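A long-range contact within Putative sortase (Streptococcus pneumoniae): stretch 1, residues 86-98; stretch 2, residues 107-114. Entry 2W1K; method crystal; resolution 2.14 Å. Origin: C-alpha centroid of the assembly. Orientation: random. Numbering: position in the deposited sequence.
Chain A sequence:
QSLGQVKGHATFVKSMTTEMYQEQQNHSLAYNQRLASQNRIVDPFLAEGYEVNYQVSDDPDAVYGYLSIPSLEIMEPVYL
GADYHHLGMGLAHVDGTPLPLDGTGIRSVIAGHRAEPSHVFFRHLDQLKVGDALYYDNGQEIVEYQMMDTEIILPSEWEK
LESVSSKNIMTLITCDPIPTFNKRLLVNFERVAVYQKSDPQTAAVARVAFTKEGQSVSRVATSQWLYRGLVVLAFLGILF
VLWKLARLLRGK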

ATOM      1  N   HIS A  86      -9.458  -5.489   8.343  1.00 29.77           N
ATOM      2  CA  HIS A  86      -9.022  -4.651   7.207  1.00 30.63           C
ATOM      3  C   HIS A  86      -8.759  -5.425   5.900  1.00 30.30           C
ATOM      4  O   HIS A  86      -9.055  -4.973   4.773  1.00 30.39           O
ATOM      5  CB  HIS A  86      -7.723  -3.876   7.527  1.00 26.75           C
ATOM      6  CG  HIS A  86      -7.906  -2.802   8.542  1.00 30.79           C
ATOM      7  ND1 HIS A  86      -6.864  -2.278   9.292  1.00 26.72           N
ATOM      8  CD2 HIS A  86      -9.047  -2.219   9.016  1.00 31.51           C
ATOM      9  CE1 HIS A  86      -7.359  -1.432  10.175  1.00 22.31           C
ATOM     10  NE2 HIS A  86      -8.672  -1.348   9.996  1.00 26.94           N
ATOM     11  N   LEU A  87      -8.127  -6.571   6.026  1.00 31.00           N
ATOM     12  CA  LEU A  87      -7.871  -7.358   4.827  1.00 28.85           C
ATOM     13  C   LEU A  87      -9.131  -7.939   4.210  1.00 30.50           C
ATOM     14  O   LEU A  87      -9.101  -8.344   3.039  1.00 29.26           O
ATOM     15  CB  LEU A  87      -6.891  -8.484   5.102  1.00 29.96           C
ATOM     16  CG  LEU A  87      -5.415  -8.020   5.286  1.00 28.35           C
ATOM     17  CD1 LEU A  87      -4.549  -9.242   5.697  1.00 28.75           C
ATOM     18  CD2 LEU A  87      -4.891  -7.312   4.019  1.00 29.47           C
ATOM     19  N   GLY A  88     -10.224  -7.968   4.993  1.00 28.74           N
ATOM     20  CA  GLY A  88     -11.514  -8.385   4.456  1.00 30.21           C
ATOM     21  C   GLY A  88     -12.138  -7.229   3.696  1.00 32.94           C
ATOM     22  O   GLY A  88     -13.065  -7.426   2.894  1.00 31.36           O
ATOM     23  N   MET A  89     -11.660  -5.999   3.944  1.00 33.09           N
ATOM     24  CA  MET A  89     -12.278  -4.830   3.275  1.00 33.45           C
ATOM     25  C   MET A  89     -11.486  -4.125   2.175  1.00 32.11           C
ATOM     26  O   MET A  89     -12.039  -3.219   1.496  1.00 33.49           O
ATOM     27  CB  MET A  89     -12.840  -3.799   4.314  1.00 34.26           C
ATOM     28  CG  MET A  89     -11.890  -3.397   5.351  1.00 36.43           C
ATOM     29  SD  MET A  89     -12.800  -2.827   6.877  1.00 41.11           S
ATOM     30  CE  MET A  89     -13.956  -1.726   6.096  1.00 38.31           C
ATOM     31  N   GLY A  90     -10.247  -4.538   1.931  1.00 30.74           N
ATOM     32  CA  GLY A  90      -9.392  -3.817   1.001  1.00 29.45           C
ATOM     33  C   GLY A  90      -7.959  -4.247   1.235  1.00 31.13           C
ATOM     34  O   GLY A  90      -7.697  -5.435   1.624  1.00 29.43           O
ATOM     35  N   LEU A  91      -7.004  -3.333   0.932  1.00 29.83           N
ATOM     36  CA  LEU A  91      -5.560  -3.658   1.072  1.00 29.36           C
ATOM     37  C   LEU A  91      -5.146  -3.044   2.383  1.00 28.10           C
ATOM     38  O   LEU A  91      -5.863  -2.196   2.898  1.00 27.18           O
ATOM     39  CB  LEU A  91      -4.751  -3.036  -0.072  1.00 26.41           C
ATOM     40  CG  LEU A  91      -5.315  -3.410  -1.434  1.00 29.67           C
ATOM     41  CD1 LEU A  91      -4.568  -2.695  -2.529  1.00 24.64           C
ATOM     42  CD2 LEU A  91      -5.298  -5.047  -1.613  1.00 20.93           C
ATOM     43  N   ALA A  92      -4.019  -3.446   2.948  1.00 28.47           N
ATOM     44  CA  ALA A  92      -3.688  -2.921   4.326  1.00 28.51           C
ATOM     45  C   ALA A  92      -2.208  -2.705   4.450  1.00 29.43           C
ATOM     46  O   ALA A  92      -1.430  -3.625   4.166  1.00 28.46           O
ATOM     47  CB  ALA A  92      -4.136  -3.855   5.410  1.00 28.66           C
ATOM     48  N   HIS A  93      -1.802  -1.498   4.900  1.00 27.78           N
ATOM     49  CA  HIS A  93      -0.404  -1.243   5.131  1.00 26.30           C
ATOM     50  C   HIS A  93       0.062  -2.120   6.299  1.00 27.03           C
ATOM     51  O   HIS A  93      -0.696  -2.348   7.266  1.00 26.73           O
ATOM     52  CB  HIS A  93      -0.197   0.246   5.427  1.00 24.39           C
ATOM     53  CG  HIS A  93       1.151   0.543   5.968  1.00 27.51           C
ATOM     54  ND1 HIS A  93       1.420   0.520   7.326  1.00 24.52           N
ATOM     55  CD2 HIS A  93       2.335   0.831   5.342  1.00 23.45           C
ATOM     56  CE1 HIS A  93       2.701   0.757   7.511  1.00 24.32           C
ATOM     57  NE2 HIS A  93       3.282   0.942   6.337  1.00 23.06           N
ATOM     58  N   VAL A  94       1.274  -2.668   6.178  1.00 25.46           N
ATOM     59  CA  VAL A  94       1.925  -3.532   7.202  1.00 26.55           C
ATOM     60  C   VAL A  94       2.674  -2.723   8.263  1.00 27.69           C
ATOM     61  O   VAL A  94       3.686  -2.080   8.002  1.00 28.38           O
ATOM     62  CB  VAL A  94       2.825  -4.581   6.503  1.00 27.27           C
ATOM     63  CG1 VAL A  94       3.563  -5.495   7.548  1.00 26.25           C
ATOM     64  CG2 VAL A  94       1.846  -5.515   5.607  1.00 23.54           C
ATOM     65  N   ASP A  95       2.114  -2.701   9.467  1.00 28.88           N
ATOM     66  CA  ASP A  95       2.726  -2.007  10.585  1.00 28.36           C
ATOM     67  C   ASP A  95       4.183  -2.430  10.750  1.00 28.78           C
ATOM     68  O   ASP A  95       4.510  -3.648  10.720  1.00 30.97           O
ATOM     69  CB  ASP A  95       1.945  -2.304  11.845  1.00 27.52           C
ATOM     70  CG  ASP A  95       2.474  -1.495  13.082  1.00 31.71           C
ATOM     71  OD1 ASP A  95       2.531  -0.249  13.067  1.00 32.33           O
ATOM     72  OD2 ASP A  95       2.887  -2.104  14.079  1.00 32.77           O
ATOM     73  N   GLY A  96       5.054  -1.438  10.971  1.00 28.26           N
ATOM     74  CA  GLY A  96       6.416  -1.662  11.294  1.00 26.68           C
ATOM     75  C   GLY A  96       7.190  -1.424   9.965  1.00 27.81           C
ATOM     76  O   GLY A  96       8.422  -1.504   9.913  1.00 27.31           O
ATOM     77  N   THR A  97       6.474  -1.191   8.880  1.00 28.12           N
ATOM     78  CA  THR A  97       7.139  -0.669   7.630  1.00 28.23           C
ATOM     79  C   THR A  97       6.670   0.793   7.441  1.00 28.85           C
ATOM     80  O   THR A  97       5.556   1.169   7.847  1.00 31.05           O
ATOM     81  CB  THR A  97       6.851  -1.494   6.375  1.00 27.29           C
ATOM     82  OG1 THR A  97       5.483  -1.291   5.965  1.00 27.64           O
ATOM     83  CG2 THR A  97       7.148  -3.023   6.708  1.00 27.31           C
ATOM     84  N   PRO A  98       7.534   1.623   6.838  1.00 28.49           N
ATOM     85  CA  PRO A  98       7.147   2.998   6.649  1.00 27.52           C
ATOM     86  C   PRO A  98       5.869   3.163   5.827  1.00 28.28           C
ATOM     87  O   PRO A  98       5.528   2.366   4.918  1.00 29.56           O
ATOM     88  CB  PRO A  98       8.417   3.646   5.999  1.00 27.20           C
ATOM     89  CG  PRO A  98       9.059   2.421   5.204  1.00 29.22           C
ATOM     90  CD  PRO A  98       8.880   1.307   6.291  1.00 28.23           C
ATOM     91  N   ARG A 107      10.888   1.480   2.358  1.00 28.22           N
ATOM     92  CA  ARG A 107      10.252   0.327   1.694  1.00 29.41           C
ATOM     93  C   ARG A 107       8.901   0.095   2.379  1.00 28.98           C
ATOM     94  O   ARG A 107       8.841  -0.481   3.467  1.00 30.68           O
ATOM     95  CB  ARG A 107      11.142  -0.915   1.675  1.00 27.85           C
ATOM     96  CG  ARG A 107      10.420  -2.282   1.189  1.00 30.19           C
ATOM     97  CD  ARG A 107      11.476  -3.436   1.180  1.00 28.51           C
ATOM     98  NE  ARG A 107      11.087  -4.528   0.281  1.00 35.28           N
ATOM     99  CZ  ARG A 107      11.731  -5.696   0.199  1.00 31.64           C
ATOM    100  NH1 ARG A 107      12.806  -5.903   0.976  1.00 30.73           N
ATOM    101  NH2 ARG A 107      11.289  -6.641  -0.663  1.00 29.02           N
ATOM    102  N   SER A 108       7.829   0.605   1.776  1.00 28.62           N
ATOM    103  CA  SER A 108       6.526   0.627   2.450  1.00 29.42           C
ATOM    104  C   SER A 108       5.826  -0.664   1.968  1.00 30.21           C
ATOM    105  O   SER A 108       5.888  -0.970   0.751  1.00 31.76           O
ATOM    106  CB  SER A 108       5.696   1.845   1.993  1.00 27.77           C
ATOM    107  OG  SER A 108       4.360   1.767   2.535  1.00 27.81           O
ATOM    108  N   VAL A 109       5.212  -1.439   2.884  1.00 29.93           N
ATOM    109  CA  VAL A 109       4.682  -2.822   2.507  1.00 27.96           C
ATOM    110  C   VAL A 109       3.177  -2.787   2.678  1.00 26.98           C
ATOM    111  O   VAL A 109       2.701  -2.388   3.738  1.00 25.91           O
ATOM    112  CB  VAL A 109       5.304  -3.998   3.333  1.00 26.94           C
ATOM    113  CG1 VAL A 109       4.802  -5.323   2.770  1.00 25.83           C
ATOM    114  CG2 VAL A 109       6.878  -4.043   3.128  1.00 30.10           C
ATOM    115  N   ILE A 110       2.453  -3.136   1.628  1.00 28.67           N
ATOM    116  CA  ILE A 110       0.959  -3.133   1.614  1.00 29.94           C
ATOM    117  C   ILE A 110       0.579  -4.642   1.385  1.00 31.04           C
ATOM    118  O   ILE A 110       1.070  -5.293   0.423  1.00 27.88           O
ATOM    119  CB  ILE A 110       0.374  -2.321   0.435  1.00 29.87           C
ATOM    120  CG1 ILE A 110       0.755  -0.767   0.371  1.00 34.74           C
ATOM    121  CG2 ILE A 110      -1.180  -2.431   0.323  1.00 26.77           C
ATOM    122  CD1 ILE A 110       0.676  -0.078   1.581  1.00 34.06           C
ATOM    123  N   ALA A 111      -0.323  -5.172   2.210  1.00 29.91           N
ATOM    124  CA  ALA A 111      -0.712  -6.550   2.030  1.00 29.78           C
ATOM    125  C   ALA A 111      -2.092  -6.690   1.348  1.00 30.30           C
ATOM    126  O   ALA A 111      -2.935  -5.770   1.374  1.00 31.12           O
ATOM    127  CB  ALA A 111      -0.667  -7.303   3.399  1.00 28.79           C
ATOM    128  N   GLY A 112      -2.325  -7.818   0.677  1.00 29.44           N
ATOM    129  CA  GLY A 112      -3.689  -8.111   0.295  1.00 28.63           C
ATOM    130  C   GLY A 112      -3.910  -9.573   0.070  1.00 30.23           C
ATOM    131  O   GLY A 112      -2.945 -10.312  -0.303  1.00 30.07           O
ATOM    132  N   HIS A 113      -5.180  -9.997   0.240  1.00 29.40           N
ATOM    133  CA  HIS A 113      -5.548 -11.419   0.009  1.00 30.03           C
ATOM    134  C   HIS A 113      -5.416 -11.968  -1.382  1.00 31.25           C
ATOM    135  O   HIS A 113      -5.530 -11.233  -2.390  1.00 30.87           O
ATOM    136  CB  HIS A 113      -6.951 -11.674   0.490  1.00 30.53           C
ATOM    137  CG  HIS A 113      -7.042 -11.789   1.963  1.00 27.82           C
ATOM    138  ND1 HIS A 113      -6.160 -12.581   2.685  1.00 29.89           N
ATOM    139  CD2 HIS A 113      -7.974 -11.334   2.835  1.00 21.90           C
ATOM    140  CE1 HIS A 113      -6.542 -12.587   3.952  1.00 31.72           C
ATOM    141  NE2 HIS A 113      -7.659 -11.859   4.062  1.00 27.53           N
ATOM    142  N   ARG A 114      -5.142 -13.272  -1.431  1.00 32.40           N
ATOM    143  CA  ARG A 114      -4.902 -13.973  -2.708  1.00 32.47           C
ATOM    144  C   ARG A 114      -6.207 -14.571  -3.275  1.00 33.46           C
ATOM    145  O   ARG A 114      -6.443 -14.565  -4.503  1.00 35.83           O
ATOM    146  CB  ARG A 114      -3.930 -15.120  -2.506  1.00 30.92           C
ATOM    147  CG  ARG A 114      -3.414 -15.647  -3.839  1.00 30.34           C
ATOM    148  CD  ARG A 114      -2.591 -14.536  -4.463  1.00 29.43           C
ATOM    149  NE  ARG A 114      -2.009 -14.865  -5.771  1.00 30.80           N
ATOM    150  CZ  ARG A 114      -0.862 -15.533  -6.013  1.00 35.21           C
ATOM    151  NH1 ARG A 114      -0.100 -16.117  -5.038  1.00 32.59           N
ATOM    152  NH2 ARG A 114      -0.523 -15.684  -7.292  1.00 37.59           N
TER
HETATM  153  O   HOH W   1      -6.921  -8.242   1.234  1.00 40.32           O

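The two stretches are joined by a short antiparallel ladder, its strand axes inclined at 149° between N-to-C directions. Ala92 and Ala111 form its hydrogen-bonded pair: Ala111 N donates to Ala92 O at 2.7 Å, almost linearly, and Ala92 N returns a bond to Ala111 O at 3.0 Å. The next rung is supplied by Val94 N, which donates to Val109 O at 2.8 Å. Between these rungs lies the non-hydrogen-bonded pair His93 and Ile110, whose CA atoms come within 4.2 Å.

Beyond Val94 the chain reverses through a type II turn to Thr97, and side-chain oxygens take over the pairing. Thr97 OG1 donates to Val94 O (2.8 Å) across the turn and accepts from Val109 N (3.1 Å), so one hydroxyl both braces the turn and satisfies a strand amide. Ser108 OG donates to Pro98 O at 2.7 Å; the same carbonyl receives a weak bond from His93 NE2 (3.0 Å), so the imidazole borders this polar cluster. Ser108 OG and Ile110 CD1 both lie at the edge of that ring.

At the other end, a water links the segments: it donates to Leu87 O (2.8 Å) and Gly90 O (2.9 Å) and accepts from His113 N (2.7 Å), tying Leu87 and Gly90 to His113. Leu87 CD1 covers one face of the His113 ring.

Apolar contacts complete the interface, which buries 651 Å² in total. On the face bearing Ala92 and Ala111, the small Ala111 methyl is approached by Val94 CG2, 3.8 Å from Ala111 CB, and by Leu87 CD2, 4.3 Å from the same atom. Leu91 CB packs against Ile110 CG2 at 3.6 Å. Gly112 leaves room for Leu91: a CB there would fall 2.7 Å from Leu91 CD2, a clash.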